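Local coordinates for protein serine acetyltransferase (Entamoeba histolytica, PDB 3Q1X) that probably transfers an acetyl group to the hydroxyl of L-serine, which it binds, in the biosynthesis of cysteine, at residues Tyr71-Phe84 with Leu142-Met154. Residues are numbered along the deposited sequence; the frame is centred on the assembly and turned at random.
Sequences YIKDSVTAYNDELF and LYECGERYYCREM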
ATOM      1  N   TYR A  71      17.214   1.468  19.559  1.00 22.47           N
ATOM      2  CA  TYR A  71      16.210   0.638  18.889  1.00 22.19           C
ATOM      3  C   TYR A  71      16.831  -0.250  17.806  1.00 21.90           C
ATOM      4  O   TYR A  71      16.568  -1.462  17.770  1.00 21.40           O
ATOM      5  CB  TYR A  71      15.086   1.508  18.314  1.00 22.48           C
ATOM      6  CG  TYR A  71      13.959   0.732  17.656  1.00 23.05           C
ATOM      7  CD1 TYR A  71      12.801   0.406  18.361  1.00 24.75           C
ATOM      8  CD2 TYR A  71      14.050   0.335  16.323  1.00 24.40           C
ATOM      9  CE1 TYR A  71      11.756  -0.307  17.750  1.00 25.98           C
ATOM     10  CE2 TYR A  71      13.021  -0.379  15.706  1.00 26.66           C
ATOM     11  CZ  TYR A  71      11.881  -0.697  16.423  1.00 27.05           C
ATOM     12  OH  TYR A  71      10.867  -1.401  15.804  1.00 28.03           O
ATOM     13  N   ILE A  72      17.669   0.342  16.949  1.00 21.48           N
ATOM     14  CA  ILE A  72      18.324  -0.398  15.862  1.00 21.18           C
ATOM     15  C   ILE A  72      19.310  -1.419  16.429  1.00 21.27           C
ATOM     16  O   ILE A  72      19.372  -2.562  15.965  1.00 20.82           O
ATOM     17  CB  ILE A  72      19.050   0.545  14.840  1.00 21.30           C
ATOM     18  CG1 ILE A  72      18.038   1.413  14.082  1.00 21.07           C
ATOM     19  CG2 ILE A  72      19.918  -0.261  13.852  1.00 20.59           C
ATOM     20  CD1 ILE A  72      18.659   2.448  13.126  1.00 21.78           C
ATOM     21  N   LYS A  73      20.087  -1.001  17.428  1.00 21.23           N
ATOM     22  CA  LYS A  73      21.004  -1.921  18.094  1.00 22.00           C
ATOM     23  C   LYS A  73      20.248  -3.137  18.622  1.00 21.94           C
ATOM     24  O   LYS A  73      20.660  -4.276  18.392  1.00 21.61           O
ATOM     25  CB  LYS A  73      21.767  -1.239  19.227  1.00 22.19           C
ATOM     26  CG  LYS A  73      22.953  -2.058  19.746  1.00 23.97           C
ATOM     27  CD  LYS A  73      23.637  -1.349  20.910  1.00 27.20           C
ATOM     28  CE  LYS A  73      22.765  -1.386  22.161  1.00 28.05           C
ATOM     29  NZ  LYS A  73      22.656  -0.036  22.790  1.00 29.76           N
ATOM     30  N   ASP A  74      19.130  -2.895  19.306  1.00 21.91           N
ATOM     31  CA  ASP A  74      18.322  -3.990  19.867  1.00 22.51           C
ATOM     32  C   ASP A  74      17.816  -4.963  18.802  1.00 21.71           C
ATOM     33  O   ASP A  74      17.916  -6.184  18.968  1.00 20.90           O
ATOM     34  CB  ASP A  74      17.180  -3.438  20.731  1.00 23.21           C
ATOM     35  CG  ASP A  74      17.669  -2.939  22.093  1.00 26.75           C
ATOM     36  OD1 ASP A  74      18.856  -3.151  22.418  1.00 30.93           O
ATOM     37  OD2 ASP A  74      16.872  -2.333  22.843  1.00 31.23           O
ATOM     38  N   SER A  75      17.327  -4.414  17.693  1.00 21.01           N
ATOM     39  CA  SER A  75      16.827  -5.214  16.581  1.00 20.71           C
ATOM     40  C   SER A  75      17.937  -5.955  15.828  1.00 20.10           C
ATOM     41  O   SER A  75      17.781  -7.126  15.483  1.00 19.67           O
ATOM     42  CB  SER A  75      16.032  -4.329  15.624  1.00 20.82           C
ATOM     43  OG  SER A  75      14.887  -3.798  16.273  1.00 22.17           O
ATOM     44  N   VAL A  76      19.067  -5.294  15.594  1.00 19.49           N
ATOM     45  CA  VAL A  76      20.190  -5.976  14.947  1.00 19.05           C
ATOM     46  C   VAL A  76      20.705  -7.113  15.832  1.00 18.99           C
ATOM     47  O   VAL A  76      21.010  -8.183  15.333  1.00 18.71           O
ATOM     48  CB  VAL A  76      21.342  -5.015  14.537  1.00 18.99           C
ATOM     49  CG1 VAL A  76      22.533  -5.800  13.996  1.00 18.33           C
ATOM     50  CG2 VAL A  76      20.864  -4.040  13.482  1.00 19.70           C
ATOM     51  N   THR A  77      20.783  -6.876  17.145  1.00 19.35           N
ATOM     52  CA  THR A  77      21.224  -7.911  18.089  1.00 19.94           C
ATOM     53  C   THR A  77      20.304  -9.148  18.052  1.00 20.13           C
ATOM     54  O   THR A  77      20.779 -10.295  18.055  1.00 21.07           O
ATOM     55  CB  THR A  77      21.298  -7.354  19.525  1.00 19.81           C
ATOM     56  OG1 THR A  77      22.283  -6.304  19.584  1.00 18.72           O
ATOM     57  CG2 THR A  77      21.667  -8.453  20.518  1.00 20.44           C
ATOM     58  N   ALA A  78      18.996  -8.909  18.008  1.00 20.82           N
ATOM     59  CA  ALA A  78      18.010 -10.000  17.971  1.00 20.70           C
ATOM     60  C   ALA A  78      18.241 -10.967  16.808  1.00 20.82           C
ATOM     61  O   ALA A  78      18.165 -12.181  16.982  1.00 21.06           O
ATOM     62  CB  ALA A  78      16.588  -9.450  17.949  1.00 20.70           C
ATOM     63  N   TYR A  79      18.552 -10.416  15.639  1.00 20.72           N
ATOM     64  CA  TYR A  79      18.763 -11.201  14.426  1.00 20.59           C
ATOM     65  C   TYR A  79      20.195 -11.702  14.257  1.00 20.96           C
ATOM     66  O   TYR A  79      20.448 -12.646  13.506  1.00 21.14           O
ATOM     67  CB  TYR A  79      18.396 -10.367  13.204  1.00 20.69           C
ATOM     68  CG  TYR A  79      16.913 -10.197  12.976  1.00 19.67           C
ATOM     69  CD1 TYR A  79      16.166 -11.190  12.340  1.00 20.02           C
ATOM     70  CD2 TYR A  79      16.263  -9.034  13.383  1.00 20.07           C
ATOM     71  CE1 TYR A  79      14.808 -11.013  12.114  1.00 19.23           C
ATOM     72  CE2 TYR A  79      14.920  -8.856  13.174  1.00 17.89           C
ATOM     73  CZ  TYR A  79      14.197  -9.843  12.535  1.00 18.80           C
ATOM     74  OH  TYR A  79      12.853  -9.672  12.319  1.00 20.62           O
ATOM     75  N   ASN A  80      21.128 -11.065  14.954  1.00 21.08           N
ATOM     76  CA  ASN A  80      22.542 -11.356  14.792  1.00 21.14           C
ATOM     77  C   ASN A  80      23.198 -11.572  16.153  1.00 21.82           C
ATOM     78  O   ASN A  80      22.886 -12.553  16.843  1.00 21.45           O
ATOM     79  CB  ASN A  80      23.215 -10.231  13.999  1.00 21.13           C
ATOM     80  CG  ASN A  80      22.564  -9.998  12.640  1.00 21.08           C
ATOM     81  OD1 ASN A  80      22.945 -10.617  11.637  1.00 23.10           O
ATOM     82  ND2 ASN A  80      21.581  -9.098  12.596  1.00 20.43           N
ATOM     83  N   ASP A  81      24.096 -10.666  16.538  1.00 22.40           N
ATOM     84  CA  ASP A  81      24.674 -10.690  17.883  1.00 23.68           C
ATOM     85  C   ASP A  81      25.051  -9.284  18.358  1.00 23.97           C
ATOM     86  O   ASP A  81      25.063  -8.331  17.569  1.00 23.87           O
ATOM     87  CB  ASP A  81      25.882 -11.632  17.933  1.00 23.99           C
ATOM     88  CG  ASP A  81      26.993 -11.188  17.009  1.00 25.52           C
ATOM     89  OD1 ASP A  81      27.131 -11.773  15.914  1.00 28.70           O
ATOM     90  OD2 ASP A  81      27.711 -10.239  17.365  1.00 25.53           O
ATOM     91  N   GLU A  82      25.363  -9.180  19.649  1.00 24.33           N
ATOM     92  CA  GLU A  82      25.673  -7.912  20.311  1.00 24.91           C
ATOM     93  C   GLU A  82      26.836  -7.152  19.657  1.00 24.29           C
ATOM     94  O   GLU A  82      26.735  -5.939  19.415  1.00 23.76           O
ATOM     95  CB  GLU A  82      25.968  -8.161  21.799  1.00 25.19           C
ATOM     96  CG  GLU A  82      24.786  -8.672  22.645  1.00 28.23           C
ATOM     97  CD  GLU A  82      24.477 -10.180  22.493  1.00 32.15           C
ATOM     98  OE1 GLU A  82      25.202 -10.923  21.779  1.00 33.64           O
ATOM     99  OE2 GLU A  82      23.483 -10.623  23.106  1.00 34.60           O
ATOM    100  N   LEU A  83      27.935  -7.861  19.380  1.00 23.99           N
ATOM    101  CA  LEU A  83      29.119  -7.235  18.797  1.00 23.78           C
ATOM    102  C   LEU A  83      28.859  -6.746  17.370  1.00 23.30           C
ATOM    103  O   LEU A  83      29.221  -5.615  17.024  1.00 22.94           O
ATOM    104  CB  LEU A  83      30.330  -8.177  18.863  1.00 24.42           C
ATOM    105  CG  LEU A  83      31.597  -7.785  18.099  1.00 26.09           C
ATOM    106  CD1 LEU A  83      32.844  -8.316  18.797  1.00 27.64           C
ATOM    107  CD2 LEU A  83      31.527  -8.303  16.667  1.00 28.15           C
ATOM    108  N   PHE A  84      28.226  -7.593  16.557  1.00 22.92           N
ATOM    109  CA  PHE A  84      27.875  -7.227  15.184  1.00 22.73           C
ATOM    110  C   PHE A  84      26.969  -6.003  15.157  1.00 22.04           C
ATOM    111  O   PHE A  84      27.165  -5.111  14.327  1.00 22.17           O
ATOM    112  CB  PHE A  84      27.199  -8.391  14.455  1.00 22.85           C
ATOM    113  CG  PHE A  84      27.034  -8.165  12.975  1.00 24.26           C
ATOM    114  CD1 PHE A  84      28.146  -8.072  12.142  1.00 25.98           C
ATOM    115  CD2 PHE A  84      25.765  -8.052  12.410  1.00 23.97           C
ATOM    116  CE1 PHE A  84      28.002  -7.868  10.770  1.00 26.54           C
ATOM    117  CE2 PHE A  84      25.607  -7.848  11.032  1.00 24.73           C
ATOM    118  CZ  PHE A  84      26.723  -7.758  10.215  1.00 26.06           C
ATOM    119  N   LEU A 142      23.348  -0.561   6.992  1.00 18.11           N
ATOM    120  CA  LEU A 142      23.246  -1.885   7.595  1.00 18.75           C
ATOM    121  C   LEU A 142      23.629  -2.987   6.613  1.00 18.79           C
ATOM    122  O   LEU A 142      24.420  -3.875   6.954  1.00 18.58           O
ATOM    123  CB  LEU A 142      21.844  -2.129   8.153  1.00 18.95           C
ATOM    124  CG  LEU A 142      21.523  -1.477   9.496  1.00 20.28           C
ATOM    125  CD1 LEU A 142      20.092  -1.771   9.877  1.00 23.39           C
ATOM    126  CD2 LEU A 142      22.470  -1.983  10.574  1.00 22.08           C
ATOM    127  N   TYR A 143      23.089  -2.925   5.397  1.00 18.93           N
ATOM    128  CA  TYR A 143      23.402  -3.919   4.382  1.00 19.36           C
ATOM    129  C   TYR A 143      24.905  -3.900   4.091  1.00 19.93           C
ATOM    130  O   TYR A 143      25.552  -4.950   4.023  1.00 19.49           O
ATOM    131  CB  TYR A 143      22.592  -3.696   3.094  1.00 19.30           C
ATOM    132  CG  TYR A 143      22.727  -4.841   2.107  1.00 19.59           C
ATOM    133  CD1 TYR A 143      21.837  -5.920   2.125  1.00 19.14           C
ATOM    134  CD2 TYR A 143      23.773  -4.864   1.181  1.00 19.75           C
ATOM    135  CE1 TYR A 143      21.977  -6.985   1.228  1.00 19.30           C
ATOM    136  CE2 TYR A 143      23.927  -5.917   0.293  1.00 19.11           C
ATOM    137  CZ  TYR A 143      23.028  -6.969   0.312  1.00 20.23           C
ATOM    138  OH  TYR A 143      23.192  -8.009  -0.573  1.00 22.12           O
ATOM    139  N   GLU A 144      25.453  -2.698   3.959  1.00 20.28           N
ATOM    140  CA  GLU A 144      26.891  -2.542   3.722  1.00 21.74           C
ATOM    141  C   GLU A 144      27.780  -3.097   4.853  1.00 22.02           C
ATOM    142  O   GLU A 144      28.947  -3.406   4.615  1.00 23.11           O
ATOM    143  CB  GLU A 144      27.236  -1.085   3.388  1.00 22.08           C
ATOM    144  CG  GLU A 144      26.814  -0.688   1.964  1.00 24.50           C
ATOM    145  CD  GLU A 144      27.121   0.764   1.604  1.00 29.07           C
ATOM    146  OE1 GLU A 144      27.073   1.650   2.490  1.00 30.71           O
ATOM    147  OE2 GLU A 144      27.393   1.025   0.411  1.00 31.38           O
ATOM    148  N   CYS A 145      27.236  -3.239   6.062  1.00 22.01           N
ATOM    149  CA  CYS A 145      27.966  -3.890   7.165  1.00 23.22           C
ATOM    150  C   CYS A 145      27.878  -5.411   7.125  1.00 22.27           C
ATOM    151  O   CYS A 145      28.527  -6.103   7.929  1.00 22.50           O
ATOM    152  CB  CYS A 145      27.469  -3.404   8.519  1.00 23.50           C
ATOM    153  SG  CYS A 145      27.628  -1.676   8.781  1.00 31.95           S
ATOM    154  N   GLY A 146      27.085  -5.928   6.189  1.00 20.81           N
ATOM    155  CA  GLY A 146      26.899  -7.371   6.039  1.00 20.03           C
ATOM    156  C   GLY A 146      25.623  -7.919   6.661  1.00 19.12           C
ATOM    157  O   GLY A 146      25.394  -9.123   6.638  1.00 18.60           O
ATOM    158  N   GLU A 147      24.793  -7.035   7.212  1.00 18.60           N
ATOM    159  CA  GLU A 147      23.539  -7.420   7.845  1.00 18.27           C
ATOM    160  C   GLU A 147      22.500  -7.754   6.771  1.00 18.23           C
ATOM    161  O   GLU A 147      22.450  -7.103   5.725  1.00 18.47           O
ATOM    162  CB  GLU A 147      23.062  -6.314   8.794  1.00 17.99           C
ATOM    163  CG  GLU A 147      22.234  -6.801   9.980  1.00 18.72           C
ATOM    164  CD  GLU A 147      20.783  -7.062   9.627  1.00 17.05           C
ATOM    165  OE1 GLU A 147      20.225  -6.301   8.802  1.00 17.52           O
ATOM    166  OE2 GLU A 147      20.192  -8.023  10.173  1.00 17.80           O
ATOM    167  N   ARG A 148      21.688  -8.780   7.019  1.00 17.87           N
ATOM    168  CA  ARG A 148      20.806  -9.297   5.981  1.00 18.35           C
ATOM    169  C   ARG A 148      19.356  -9.489   6.429  1.00 18.43           C
ATOM    170  O   ARG A 148      18.501  -9.831   5.620  1.00 19.57           O
ATOM    171  CB  ARG A 148      21.371 -10.615   5.427  1.00 18.44           C
ATOM    172  CG  ARG A 148      22.709 -10.478   4.674  1.00 18.23           C
ATOM    173  CD  ARG A 148      22.493  -9.793   3.332  1.00 20.08           C
ATOM    174  NE  ARG A 148      23.746  -9.618   2.606  1.00 17.94           N
ATOM    175  CZ  ARG A 148      24.587  -8.600   2.782  1.00 18.99           C
ATOM    176  NH1 ARG A 148      24.319  -7.655   3.671  1.00 17.93           N
ATOM    177  NH2 ARG A 148      25.706  -8.534   2.069  1.00 20.06           N
ATOM    178  N   TYR A 149      19.087  -9.271   7.710  1.00 17.77           N
ATOM    179  CA  TYR A 149      17.764  -9.533   8.266  1.00 18.01           C
ATOM    180  C   TYR A 149      16.994  -8.271   8.665  1.00 17.53           C
ATOM    181  O   TYR A 149      15.937  -7.954   8.081  1.00 17.27           O
ATOM    182  CB  TYR A 149      17.886 -10.478   9.461  1.00 17.87           C
ATOM    183  CG  TYR A 149      18.125 -11.920   9.055  1.00 17.26           C
ATOM    184  CD1 TYR A 149      19.401 -12.353   8.694  1.00 18.20           C
ATOM    185  CD2 TYR A 149      17.082 -12.846   9.029  1.00 18.45           C
ATOM    186  CE1 TYR A 149      19.636 -13.667   8.307  1.00 18.89           C
ATOM    187  CE2 TYR A 149      17.309 -14.177   8.643  1.00 19.15           C
ATOM    188  CZ  TYR A 149      18.594 -14.571   8.283  1.00 19.60           C
ATOM    189  OH  TYR A 149      18.853 -15.871   7.900  1.00 20.63           O
ATOM    190  N   TYR A 150      17.500  -7.560   9.671  1.00 17.62           N
ATOM    191  CA  TYR A 150      16.782  -6.391  10.169  1.00 17.06           C
ATOM    192  C   TYR A 150      16.663  -5.275   9.118  1.00 17.03           C
ATOM    193  O   TYR A 150      15.615  -4.623   9.031  1.00 15.91           O
ATOM    194  CB  TYR A 150      17.338  -5.889  11.521  1.00 17.45           C
ATOM    195  CG  TYR A 150      16.791  -4.532  11.903  1.00 16.78           C
ATOM    196  CD1 TYR A 150      15.428  -4.344  12.169  1.00 17.64           C
ATOM    197  CD2 TYR A 150      17.632  -3.432  11.967  1.00 18.68           C
ATOM    198  CE1 TYR A 150      14.929  -3.074  12.488  1.00 18.28           C
ATOM    199  CE2 TYR A 150      17.153  -2.180  12.296  1.00 19.25           C
ATOM    200  CZ  TYR A 150      15.808  -2.000  12.553  1.00 19.58           C
ATOM    201  OH  TYR A 150      15.359  -0.735  12.868  1.00 20.79           O
ATOM    202  N   CYS A 151      17.707  -5.073   8.303  1.00 16.16           N
ATOM    203  CA  CYS A 151      17.646  -4.058   7.228  1.00 16.35           C
ATOM    204  C   CYS A 151      16.520  -4.356   6.232  1.00 16.00           C
ATOM    205  O   CYS A 151      15.887  -3.434   5.720  1.00 15.17           O
ATOM    206  CB  CYS A 151      19.000  -3.872   6.512  1.00 16.51           C
ATOM    207  SG  CYS A 151      19.633  -5.325   5.591  1.00 18.74           S
ATOM    208  N   ARG A 152      16.247  -5.639   5.988  1.00 16.05           N
ATOM    209  CA  ARG A 152      15.085  -6.006   5.187  1.00 16.23           C
ATOM    210  C   ARG A 152      13.763  -5.725   5.911  1.00 16.16           C
ATOM    211  O   ARG A 152      12.818  -5.229   5.293  1.00 16.37           O
ATOM    212  CB  ARG A 152      15.150  -7.465   4.726  1.00 15.68           C
ATOM    213  CG  ARG A 152      13.908  -7.904   3.946  1.00 16.99           C
ATOM    214  CD  ARG A 152      13.757  -7.197   2.589  1.00 16.67           C
ATOM    215  NE  ARG A 152      12.585  -7.681   1.849  1.00 17.71           N
ATOM    216  CZ  ARG A 152      12.566  -8.754   1.057  1.00 18.13           C
ATOM    217  NH1 ARG A 152      13.660  -9.487   0.866  1.00 18.02           N
ATOM    218  NH2 ARG A 152      11.440  -9.099   0.450  1.00 20.16           N
ATOM    219  N   GLU A 153      13.703  -6.024   7.215  1.00 16.75           N
ATOM    220  CA  GLU A 153      12.500  -5.773   8.017  1.00 17.13           C
ATOM    221  C   GLU A 153      12.149  -4.287   8.030  1.00 16.58           C
ATOM    222  O   GLU A 153      10.991  -3.904   7.870  1.00 16.86           O
ATOM    223  CB  GLU A 153      12.685  -6.263   9.456  1.00 17.55           C
ATOM    224  CG  GLU A 153      11.425  -6.168  10.310  1.00 20.47           C
ATOM    225  CD  GLU A 153      11.531  -6.985  11.586  1.00 23.21           C
ATOM    226  OE1 GLU A 153      12.536  -6.837  12.315  1.00 27.40           O
ATOM    227  OE2 GLU A 153      10.614  -7.778  11.852  1.00 25.51           O
ATOM    228  N   MET A 154      13.175  -3.462   8.215  1.00 16.64           N
ATOM    229  CA  MET A 154      13.014  -2.012   8.177  1.00 16.87           C
ATOM    230  C   MET A 154      12.395  -1.560   6.857  1.00 16.37           C
ATOM    231  O   MET A 154      11.442  -0.774   6.841  1.00 17.33           O
ATOM    232  CB  MET A 154      14.369  -1.339   8.375  1.00 16.99           C
ATOM    233  CG  MET A 154      14.287   0.145   8.680  1.00 19.85           C
ATOM    234  SD  MET A 154      15.900   0.968   8.675  1.00 24.26           S
ATOM    235  CE  MET A 154      16.902  -0.308   9.373  1.00 19.19           C
TER
HETATM  236  O   HOH W   1      12.567  -4.490  14.526  1.00 36.33           O
HETATM  237  O   HOH W   2      22.442 -10.602   9.073  1.00 19.33           O
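Tyr150 pushes its ring as a knob into a hole on helix 59-79 formed by Tyr71, Ile72, Ser75 and Val76. Ser75 CB lies over one ring face, 3.6 Å from the centroid of the Tyr150 ring, a CH-pi contact. Ile72 CG2 and Val76 CG2 meet Tyr150 CE2 and CD2 obliquely, while the Tyr150 hydroxyl ends in the plane of the Tyr71 ring, at its edge, and is hydrogen-bonded to Glu37. Val76 CG2 also reaches Leu142 CD2, at 3.9 Å. One turn on, Tyr79 lies against Tyr149 CB, 3.4 Å from Tyr79 CD1; the two tyrosine rings meet rim to rim. Tyr79 OH gives a weak bond to Glu153 OE1 (2.9 Å), and Arg125 of the second subunit hydrogen-bonds Tyr79 OH and forms a salt bridge with Glu153 OE2. Glu147 makes the second polar link. Asn80 ND2 donates almost straight (165°) to the anti lone pair of Glu147 OE2, at 3.0 Å, and its second N-H returns to Val76 O, which fixes the amide where helix 59-79 ends. The Glu147 chain, bent at chi2 (-81°), turns its carboxylate forward onto the start of helix 150-162: OE2 also accepts from the backbone N of Tyr149 and Tyr150, and OE1 from Cys151 N. Beside it, the Phe84 ring sets its edge against the Schellman turn at Gly146, with CZ 3.3 Å from Cys145 O. The end of helix 59-79 and start of 82-113 thus pack on the turn between helices 128-144 and 150-162 and the latter's first turn; helix 36-45 flanks them, and helix 150-162 leads into the left-handed beta-helix beginning with strand 165-166.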